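Local coordinates for CBS domain-containing predicted protein TM0935 (Thermotoga maritima, PDB 1O50) that is of unknown function but, as a tandem CBS-domain protein, probably binds an adenosine-type nucleotide or a similar regulatory ligand in the manner of its relatives, at residues A[102-114]-A[120-134]. Sequence-based numbering, arbitrary orientation.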
ATOM      1  N   MET A 102       7.433  -9.935 -12.495  1.00 37.58           N
ATOM      2  CA  MET A 102       6.920 -10.693 -11.358  1.00 36.38           C
ATOM      3  C   MET A 102       8.056 -11.107 -10.442  1.00 36.67           C
ATOM      4  O   MET A 102       9.160 -11.291 -10.895  1.00 35.81           O
ATOM      5  CB  MET A 102       6.108 -11.893 -11.817  1.00 36.24           C
ATOM      6  CG  MET A 102       6.834 -12.978 -12.554  1.00 35.52           C
ATOM      7  SD  MET A 102       5.656 -14.200 -13.144  1.00 35.26           S
ATOM      8  CE  MET A 102       6.739 -15.582 -13.369  1.00 32.42           C
ATOM      9  N   LEU A 103       7.790 -11.178  -9.140  1.00 37.35           N
ATOM     10  CA  LEU A 103       8.771 -11.628  -8.142  1.00 36.40           C
ATOM     11  C   LEU A 103       8.310 -12.970  -7.658  1.00 35.75           C
ATOM     12  O   LEU A 103       7.156 -13.352  -7.844  1.00 34.11           O
ATOM     13  CB  LEU A 103       8.806 -10.656  -6.955  1.00 37.23           C
ATOM     14  CG  LEU A 103       9.146  -9.203  -7.276  1.00 37.90           C
ATOM     15  CD1 LEU A 103       8.698  -8.265  -6.138  1.00 40.25           C
ATOM     16  CD2 LEU A 103      10.578  -9.014  -7.545  1.00 39.86           C
ATOM     17  N   ASP A 104       9.234 -13.716  -7.065  1.00 36.30           N
ATOM     18  CA  ASP A 104       8.915 -14.991  -6.490  1.00 36.97           C
ATOM     19  C   ASP A 104       7.831 -14.797  -5.466  1.00 36.60           C
ATOM     20  O   ASP A 104       7.954 -13.925  -4.610  1.00 36.40           O
ATOM     21  CB  ASP A 104      10.137 -15.570  -5.797  1.00 37.23           C
ATOM     22  CG  ASP A 104      11.222 -15.961  -6.767  1.00 41.82           C
ATOM     23  OD1 ASP A 104      10.924 -16.126  -7.977  1.00 46.85           O
ATOM     24  OD2 ASP A 104      12.411 -16.137  -6.404  1.00 45.48           O
ATOM     25  N   PRO A 105       6.793 -15.623  -5.510  1.00 37.07           N
ATOM     26  CA  PRO A 105       5.658 -15.437  -4.597  1.00 37.53           C
ATOM     27  C   PRO A 105       6.019 -15.682  -3.106  1.00 37.37           C
ATOM     28  O   PRO A 105       6.764 -16.596  -2.758  1.00 37.15           O
ATOM     29  CB  PRO A 105       4.594 -16.437  -5.106  1.00 37.60           C
ATOM     30  CG  PRO A 105       5.330 -17.410  -5.923  1.00 37.91           C
ATOM     31  CD  PRO A 105       6.634 -16.801  -6.376  1.00 36.98           C
ATOM     32  N   VAL A 106       5.491 -14.812  -2.263  1.00 37.96           N
ATOM     33  CA  VAL A 106       5.497 -14.950  -0.816  1.00 38.31           C
ATOM     34  C   VAL A 106       4.030 -15.209  -0.439  1.00 38.31           C
ATOM     35  O   VAL A 106       3.149 -14.433  -0.804  1.00 37.30           O
ATOM     36  CB  VAL A 106       5.939 -13.644  -0.148  1.00 38.72           C
ATOM     37  CG1 VAL A 106       5.850 -13.760   1.393  1.00 39.57           C
ATOM     38  CG2 VAL A 106       7.342 -13.276  -0.593  1.00 40.24           C
ATOM     39  N   TYR A 107       3.762 -16.313   0.254  1.00 37.79           N
ATOM     40  CA  TYR A 107       2.383 -16.688   0.516  1.00 38.05           C
ATOM     41  C   TYR A 107       2.181 -17.247   1.931  1.00 37.54           C
ATOM     42  O   TYR A 107       3.148 -17.553   2.630  1.00 36.60           O
ATOM     43  CB  TYR A 107       1.951 -17.713  -0.529  1.00 38.07           C
ATOM     44  CG  TYR A 107       2.857 -18.901  -0.617  1.00 39.33           C
ATOM     45  CD1 TYR A 107       2.722 -19.961   0.258  1.00 40.19           C
ATOM     46  CD2 TYR A 107       3.853 -18.973  -1.596  1.00 41.78           C
ATOM     47  CE1 TYR A 107       3.560 -21.072   0.172  1.00 41.22           C
ATOM     48  CE2 TYR A 107       4.699 -20.054  -1.688  1.00 41.42           C
ATOM     49  CZ  TYR A 107       4.547 -21.107  -0.806  1.00 42.47           C
ATOM     50  OH  TYR A 107       5.372 -22.194  -0.898  1.00 42.80           O
ATOM     51  N   VAL A 108       0.916 -17.389   2.329  1.00 36.46           N
ATOM     52  CA  VAL A 108       0.575 -18.010   3.601  1.00 36.46           C
ATOM     53  C   VAL A 108      -0.371 -19.213   3.408  1.00 36.45           C
ATOM     54  O   VAL A 108      -0.834 -19.464   2.320  1.00 36.27           O
ATOM     55  CB  VAL A 108       0.027 -16.976   4.611  1.00 35.65           C
ATOM     56  CG1 VAL A 108       1.124 -15.955   4.964  1.00 35.16           C
ATOM     57  CG2 VAL A 108      -1.213 -16.256   4.112  1.00 36.26           C
ATOM     58  N   HIS A 109      -0.617 -19.959   4.475  1.00 36.95           N
ATOM     59  CA  HIS A 109      -1.652 -20.992   4.496  1.00 37.57           C
ATOM     60  C   HIS A 109      -2.692 -20.630   5.544  1.00 36.72           C
ATOM     61  O   HIS A 109      -2.468 -19.771   6.354  1.00 36.76           O
ATOM     62  CB  HIS A 109      -1.067 -22.353   4.852  1.00 37.62           C
ATOM     63  CG  HIS A 109       0.047 -22.796   3.958  1.00 41.71           C
ATOM     64  ND1 HIS A 109      -0.159 -23.204   2.657  1.00 45.89           N
ATOM     65  CD2 HIS A 109       1.373 -22.941   4.190  1.00 44.44           C
ATOM     66  CE1 HIS A 109       0.990 -23.580   2.126  1.00 45.27           C
ATOM     67  NE2 HIS A 109       1.937 -23.414   3.030  1.00 45.40           N
ATOM     68  N   MET A 110      -3.811 -21.340   5.548  1.00 36.91           N
ATOM     69  CA  MET A 110      -4.892 -21.122   6.523  1.00 36.81           C
ATOM     70  C   MET A 110      -4.437 -21.268   7.988  1.00 36.52           C
ATOM     71  O   MET A 110      -4.883 -20.518   8.874  1.00 36.81           O
ATOM     72  CB  MET A 110      -6.072 -22.069   6.219  1.00 37.08           C
ATOM     73  CG  MET A 110      -6.882 -21.673   4.988  1.00 37.19           C
ATOM     74  SD  MET A 110      -7.605 -20.061   5.176  1.00 40.33           S
ATOM     75  CE  MET A 110      -8.157 -19.673   3.462  1.00 42.41           C
ATOM     76  N   ASP A 111      -3.530 -22.210   8.226  1.00 35.88           N
ATOM     77  CA  ASP A 111      -3.092 -22.544   9.574  1.00 36.10           C
ATOM     78  C   ASP A 111      -1.868 -21.720   9.983  1.00 35.82           C
ATOM     79  O   ASP A 111      -1.403 -21.820  11.102  1.00 36.03           O
ATOM     80  CB  ASP A 111      -2.925 -24.075   9.729  0.65 36.49           C
ATOM     81  CG  ASP A 111      -4.288 -24.827   9.679  0.65 38.07           C
ATOM     82  OD1 ASP A 111      -4.328 -26.034   9.292  0.65 38.49           O
ATOM     83  OD2 ASP A 111      -5.376 -24.283  10.005  0.65 39.90           O
ATOM     84  N   THR A 112      -1.386 -20.861   9.094  1.00 35.07           N
ATOM     85  CA  THR A 112      -0.254 -19.991   9.412  1.00 34.91           C
ATOM     86  C   THR A 112      -0.593 -19.031  10.554  1.00 35.10           C
ATOM     87  O   THR A 112      -1.651 -18.380  10.514  1.00 34.37           O
ATOM     88  CB  THR A 112       0.133 -19.169   8.162  1.00 34.92           C
ATOM     89  OG1 THR A 112       0.503 -20.064   7.110  1.00 34.61           O
ATOM     90  CG2 THR A 112       1.365 -18.335   8.398  1.00 34.16           C
ATOM     91  N   PRO A 113       0.280 -18.931  11.567  1.00 35.20           N
ATOM     92  CA  PRO A 113       0.144 -17.905  12.608  1.00 35.21           C
ATOM     93  C   PRO A 113       0.004 -16.503  12.039  1.00 35.76           C
ATOM     94  O   PRO A 113       0.785 -16.125  11.167  1.00 35.51           O
ATOM     95  CB  PRO A 113       1.460 -18.028  13.383  1.00 34.89           C
ATOM     96  CG  PRO A 113       1.780 -19.440  13.277  1.00 34.55           C
ATOM     97  CD  PRO A 113       1.436 -19.800  11.852  1.00 35.04           C
ATOM     98  N   LEU A 114      -0.955 -15.733  12.543  1.00 35.84           N
ATOM     99  CA  LEU A 114      -1.082 -14.344  12.148  1.00 36.80           C
ATOM    100  C   LEU A 114       0.255 -13.575  12.267  1.00 36.76           C
ATOM    101  O   LEU A 114       0.604 -12.765  11.396  1.00 35.50           O
ATOM    102  CB  LEU A 114      -2.137 -13.620  12.992  1.00 37.42           C
ATOM    103  CG  LEU A 114      -2.522 -12.223  12.529  1.00 39.09           C
ATOM    104  CD1 LEU A 114      -3.180 -12.312  11.143  1.00 41.61           C
ATOM    105  CD2 LEU A 114      -3.496 -11.574  13.527  1.00 39.06           C
ATOM    106  N   LEU A 120       6.080 -11.546   7.511  1.00 36.64           N
ATOM    107  CA  LEU A 120       6.265 -11.665   6.059  1.00 36.41           C
ATOM    108  C   LEU A 120       5.929 -10.378   5.347  1.00 35.25           C
ATOM    109  O   LEU A 120       6.656  -9.940   4.473  1.00 35.71           O
ATOM    110  CB  LEU A 120       5.372 -12.793   5.490  1.00 36.69           C
ATOM    111  CG  LEU A 120       5.855 -14.217   5.785  1.00 35.71           C
ATOM    112  CD1 LEU A 120       4.765 -15.205   5.345  1.00 35.87           C
ATOM    113  CD2 LEU A 120       7.183 -14.534   5.097  1.00 37.20           C
ATOM    114  N   MET A 121       4.800  -9.790   5.686  1.00 34.99           N
ATOM    115  CA  MET A 121       4.429  -8.544   5.094  1.00 34.46           C
ATOM    116  C   MET A 121       5.494  -7.514   5.302  1.00 34.47           C
ATOM    117  O   MET A 121       5.929  -6.867   4.362  1.00 33.85           O
ATOM    118  CB  MET A 121       3.141  -8.031   5.685  1.00 35.10           C
ATOM    119  CG  MET A 121       1.949  -8.739   5.154  1.00 33.77           C
ATOM    120  SD  MET A 121       0.427  -7.919   5.539  1.00 37.66           S
ATOM    121  CE  MET A 121      -0.600  -9.249   5.094  1.00 33.98           C
ATOM    122  N   ILE A 122       5.908  -7.360   6.544  1.00 35.55           N
ATOM    123  CA  ILE A 122       6.905  -6.344   6.871  1.00 35.57           C
ATOM    124  C   ILE A 122       8.264  -6.595   6.214  1.00 36.25           C
ATOM    125  O   ILE A 122       8.834  -5.689   5.591  1.00 36.78           O
ATOM    126  CB  ILE A 122       7.015  -6.177   8.389  1.00 35.00           C
ATOM    127  CG1 ILE A 122       5.734  -5.509   8.917  1.00 35.78           C
ATOM    128  CG2 ILE A 122       8.206  -5.263   8.715  1.00 34.95           C
ATOM    129  CD1 ILE A 122       5.501  -5.652  10.424  1.00 35.81           C
ATOM    130  N   ASP A 123       8.800  -7.808   6.371  1.00 36.98           N
ATOM    131  CA  ASP A 123      10.108  -8.160   5.816  1.00 37.68           C
ATOM    132  C   ASP A 123      10.206  -7.975   4.284  1.00 37.99           C
ATOM    133  O   ASP A 123      11.248  -7.590   3.773  1.00 37.94           O
ATOM    134  CB  ASP A 123      10.461  -9.626   6.152  1.00 38.40           C
ATOM    135  CG  ASP A 123      10.830  -9.848   7.605  1.00 40.20           C
ATOM    136  OD1 ASP A 123      10.905  -8.910   8.427  1.00 42.85           O
ATOM    137  OD2 ASP A 123      11.103 -10.970   8.016  1.00 43.01           O
ATOM    138  N   ASN A 124       9.114  -8.267   3.576  1.00 38.94           N
ATOM    139  CA  ASN A 124       9.015  -8.208   2.112  1.00 39.00           C
ATOM    140  C   ASN A 124       8.370  -6.914   1.615  1.00 39.58           C
ATOM    141  O   ASN A 124       8.204  -6.672   0.407  1.00 41.33           O
ATOM    142  CB  ASN A 124       8.191  -9.414   1.641  1.00 37.93           C
ATOM    143  CG  ASN A 124       8.936 -10.724   1.834  1.00 38.17           C
ATOM    144  OD1 ASN A 124       9.832 -11.038   1.063  1.00 36.16           O
ATOM    145  ND2 ASN A 124       8.609 -11.463   2.900  1.00 32.87           N
ATOM    146  N   ASN A 125       8.008  -6.067   2.556  1.00 39.06           N
ATOM    147  CA  ASN A 125       7.395  -4.800   2.248  1.00 38.40           C
ATOM    148  C   ASN A 125       6.231  -4.942   1.285  1.00 38.32           C
ATOM    149  O   ASN A 125       6.161  -4.241   0.263  1.00 38.35           O
ATOM    150  CB  ASN A 125       8.401  -3.769   1.714  1.00 37.97           C
ATOM    151  CG  ASN A 125       7.730  -2.391   1.490  1.00 39.19           C
ATOM    152  OD1 ASN A 125       6.864  -2.024   2.269  1.00 38.71           O
ATOM    153  ND2 ASN A 125       8.115  -1.646   0.432  1.00 37.56           N
ATOM    154  N   ILE A 126       5.327  -5.876   1.594  1.00 37.64           N
ATOM    155  CA  ILE A 126       4.071  -6.041   0.870  1.00 37.12           C
ATOM    156  C   ILE A 126       2.881  -5.942   1.856  1.00 37.53           C
ATOM    157  O   ILE A 126       3.064  -6.132   3.041  1.00 40.41           O
ATOM    158  CB  ILE A 126       4.063  -7.419   0.126  1.00 36.87           C
ATOM    159  CG1 ILE A 126       4.105  -8.558   1.125  1.00 34.78           C
ATOM    160  CG2 ILE A 126       5.264  -7.547  -0.879  1.00 38.63           C
ATOM    161  CD1 ILE A 126       4.279  -9.923   0.532  1.00 34.00           C
ATOM    162  N   GLN A 127       1.687  -5.634   1.371  1.00 36.63           N
ATOM    163  CA  GLN A 127       0.472  -5.535   2.171  1.00 35.96           C
ATOM    164  C   GLN A 127      -0.689  -6.439   1.703  1.00 36.31           C
ATOM    165  O   GLN A 127      -1.860  -6.217   2.067  1.00 37.42           O
ATOM    166  CB  GLN A 127       0.030  -4.067   2.225  1.00 35.90           C
ATOM    167  CG  GLN A 127       1.096  -3.194   2.870  1.00 35.87           C
ATOM    168  CD  GLN A 127       0.642  -1.835   3.245  1.00 33.64           C
ATOM    169  OE1 GLN A 127      -0.440  -1.682   3.750  1.00 38.13           O
ATOM    170  NE2 GLN A 127       1.516  -0.830   3.084  1.00 36.71           N
ATOM    171  N   GLU A 128      -0.394  -7.452   0.889  1.00 35.95           N
ATOM    172  CA  GLU A 128      -1.440  -8.383   0.420  1.00 35.26           C
ATOM    173  C   GLU A 128      -0.728  -9.604  -0.062  1.00 36.33           C
ATOM    174  O   GLU A 128       0.274  -9.518  -0.781  1.00 35.81           O
ATOM    175  CB  GLU A 128      -2.275  -7.821  -0.714  1.00 35.64           C
ATOM    176  CG  GLU A 128      -3.495  -8.651  -1.055  1.00 32.89           C
ATOM    177  CD  GLU A 128      -4.317  -8.136  -2.213  1.00 39.51           C
ATOM    178  OE1 GLU A 128      -3.995  -7.090  -2.745  1.00 38.76           O
ATOM    179  OE2 GLU A 128      -5.333  -8.775  -2.592  1.00 41.52           O
ATOM    180  N   MET A 129      -1.226 -10.743   0.382  1.00 36.46           N
ATOM    181  CA  MET A 129      -0.600 -12.016   0.138  1.00 36.58           C
ATOM    182  C   MET A 129      -1.696 -12.966  -0.151  1.00 37.11           C
ATOM    183  O   MET A 129      -2.765 -12.848   0.430  1.00 35.76           O
ATOM    184  CB  MET A 129       0.103 -12.532   1.388  1.00 37.67           C
ATOM    185  CG  MET A 129       1.472 -12.072   1.541  1.00 41.19           C
ATOM    186  SD  MET A 129       2.364 -12.781   2.943  1.00 45.41           S
ATOM    187  CE  MET A 129       1.360 -12.225   4.172  1.00 44.24           C
ATOM    188  N   PRO A 130      -1.426 -13.980  -0.983  1.00 38.23           N
ATOM    189  CA  PRO A 130      -2.427 -14.996  -1.266  1.00 37.66           C
ATOM    190  C   PRO A 130      -2.336 -16.081  -0.217  1.00 37.59           C
ATOM    191  O   PRO A 130      -1.283 -16.269   0.375  1.00 35.99           O
ATOM    192  CB  PRO A 130      -1.980 -15.520  -2.631  1.00 38.20           C
ATOM    193  CG  PRO A 130      -0.512 -15.438  -2.578  1.00 37.63           C
ATOM    194  CD  PRO A 130      -0.175 -14.253  -1.718  1.00 38.08           C
ATOM    195  N   VAL A 131      -3.447 -16.776   0.008  1.00 37.64           N
ATOM    196  CA  VAL A 131      -3.483 -17.943   0.868  1.00 38.30           C
ATOM    197  C   VAL A 131      -3.595 -19.133  -0.069  1.00 39.12           C
ATOM    198  O   VAL A 131      -4.472 -19.180  -0.919  1.00 39.60           O
ATOM    199  CB  VAL A 131      -4.682 -17.889   1.847  1.00 38.20           C
ATOM    200  CG1 VAL A 131      -4.658 -19.055   2.789  1.00 37.23           C
ATOM    201  CG2 VAL A 131      -4.684 -16.525   2.604  1.00 37.61           C
ATOM    202  N   VAL A 132      -2.681 -20.080   0.070  1.00 40.25           N
ATOM    203  CA  VAL A 132      -2.579 -21.160  -0.883  1.00 40.84           C
ATOM    204  C   VAL A 132      -2.789 -22.485  -0.173  1.00 41.80           C
ATOM    205  O   VAL A 132      -2.586 -22.595   1.038  1.00 41.43           O
ATOM    206  CB  VAL A 132      -1.209 -21.171  -1.647  1.00 41.11           C
ATOM    207  CG1 VAL A 132      -0.949 -19.834  -2.332  1.00 40.86           C
ATOM    208  CG2 VAL A 132      -0.027 -21.549  -0.728  1.00 41.20           C
ATOM    209  N   ASP A 133      -3.198 -23.484  -0.942  1.00 42.51           N
ATOM    210  CA  ASP A 133      -3.332 -24.828  -0.426  1.00 43.50           C
ATOM    211  C   ASP A 133      -2.000 -25.515  -0.657  1.00 44.84           C
ATOM    212  O   ASP A 133      -0.993 -24.844  -0.871  1.00 45.21           O
ATOM    213  CB  ASP A 133      -4.528 -25.555  -1.058  1.00 43.32           C
ATOM    214  CG  ASP A 133      -4.403 -25.754  -2.572  1.00 43.30           C
ATOM    215  OD1 ASP A 133      -3.314 -25.551  -3.157  1.00 41.23           O
ATOM    216  OD2 ASP A 133      -5.382 -26.134  -3.253  1.00 43.16           O
ATOM    217  N   GLU A 134      -1.971 -26.840  -0.611  1.00 46.40           N
ATOM    218  CA  GLU A 134      -0.698 -27.541  -0.616  1.00 47.80           C
ATOM    219  C   GLU A 134      -0.202 -27.874  -2.006  1.00 47.96           C
ATOM    220  O   GLU A 134       0.833 -28.515  -2.144  1.00 48.14           O
ATOM    221  CB  GLU A 134      -0.783 -28.830   0.206  1.00 48.48           C
ATOM    222  CG  GLU A 134       0.463 -29.037   1.055  1.00 51.15           C
ATOM    223  CD  GLU A 134       0.478 -28.146   2.292  1.00 53.71           C
ATOM    224  OE1 GLU A 134       0.980 -27.000   2.227  1.00 54.64           O
ATOM    225  OE2 GLU A 134      -0.023 -28.606   3.337  1.00 57.15           O
TER
HETATM  226  O   HOH W   1      -4.341 -23.206   3.181  1.00 38.71           O
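Val106 and Val108 set their methyls against Leu120 and Met129, where the extended run through these valines passes over the end of helix 114-124 and the start of strand 128-132; Ile126 CD1 comes up to Val106 CB. With chi1 at 176°, Val106 turns CG1 away from its own N, to touch both Leu120 CD2 and Met129 SD, the latter at 3.9 Å; its CG2 touches Asn124 OD1. That amide is itself tied back to the helix, ND2 giving a hydrogen bond to Leu120 O. The unbranched, flexible Met129 bends at its last torsion, bringing CE to 3.8 Å from CG1 of Val108, which also meets Leu120 CD1. Beta-branched valines suit this extended backbone, and Val108 pairs with Val131 in a single parallel bridge: Val108 N donates to Pro130 O (3.1 Å), and Val132 N to Val108 O (3.0 Å). Pro130 has no N-H to offer Val106 O; its CD lies against that buried oxygen (3.5 Å), which stays without a partner, and the pairing goes no further on this side. Its CG packs on Tyr107 CB. Beyond, Val132 CG2 touches both the Tyr107 ring and His109 CE1, while the thioether of Met110 lies along Val131 CG1. At the polar edge His109 ND1 donates to Val132 O (3.0 Å) from above the carbonyl plane, and a water links that oxygen to Met110 N. Were His109 cut back to an alanine, Val132 O would probably keep the water but lose its imidazole donor, and part of Val132 CG2 would be uncovered. Helix 114-124 links the bridge at Val108 to strand 128-132, consistent with the beta-alpha-beta unit of a CBS domain.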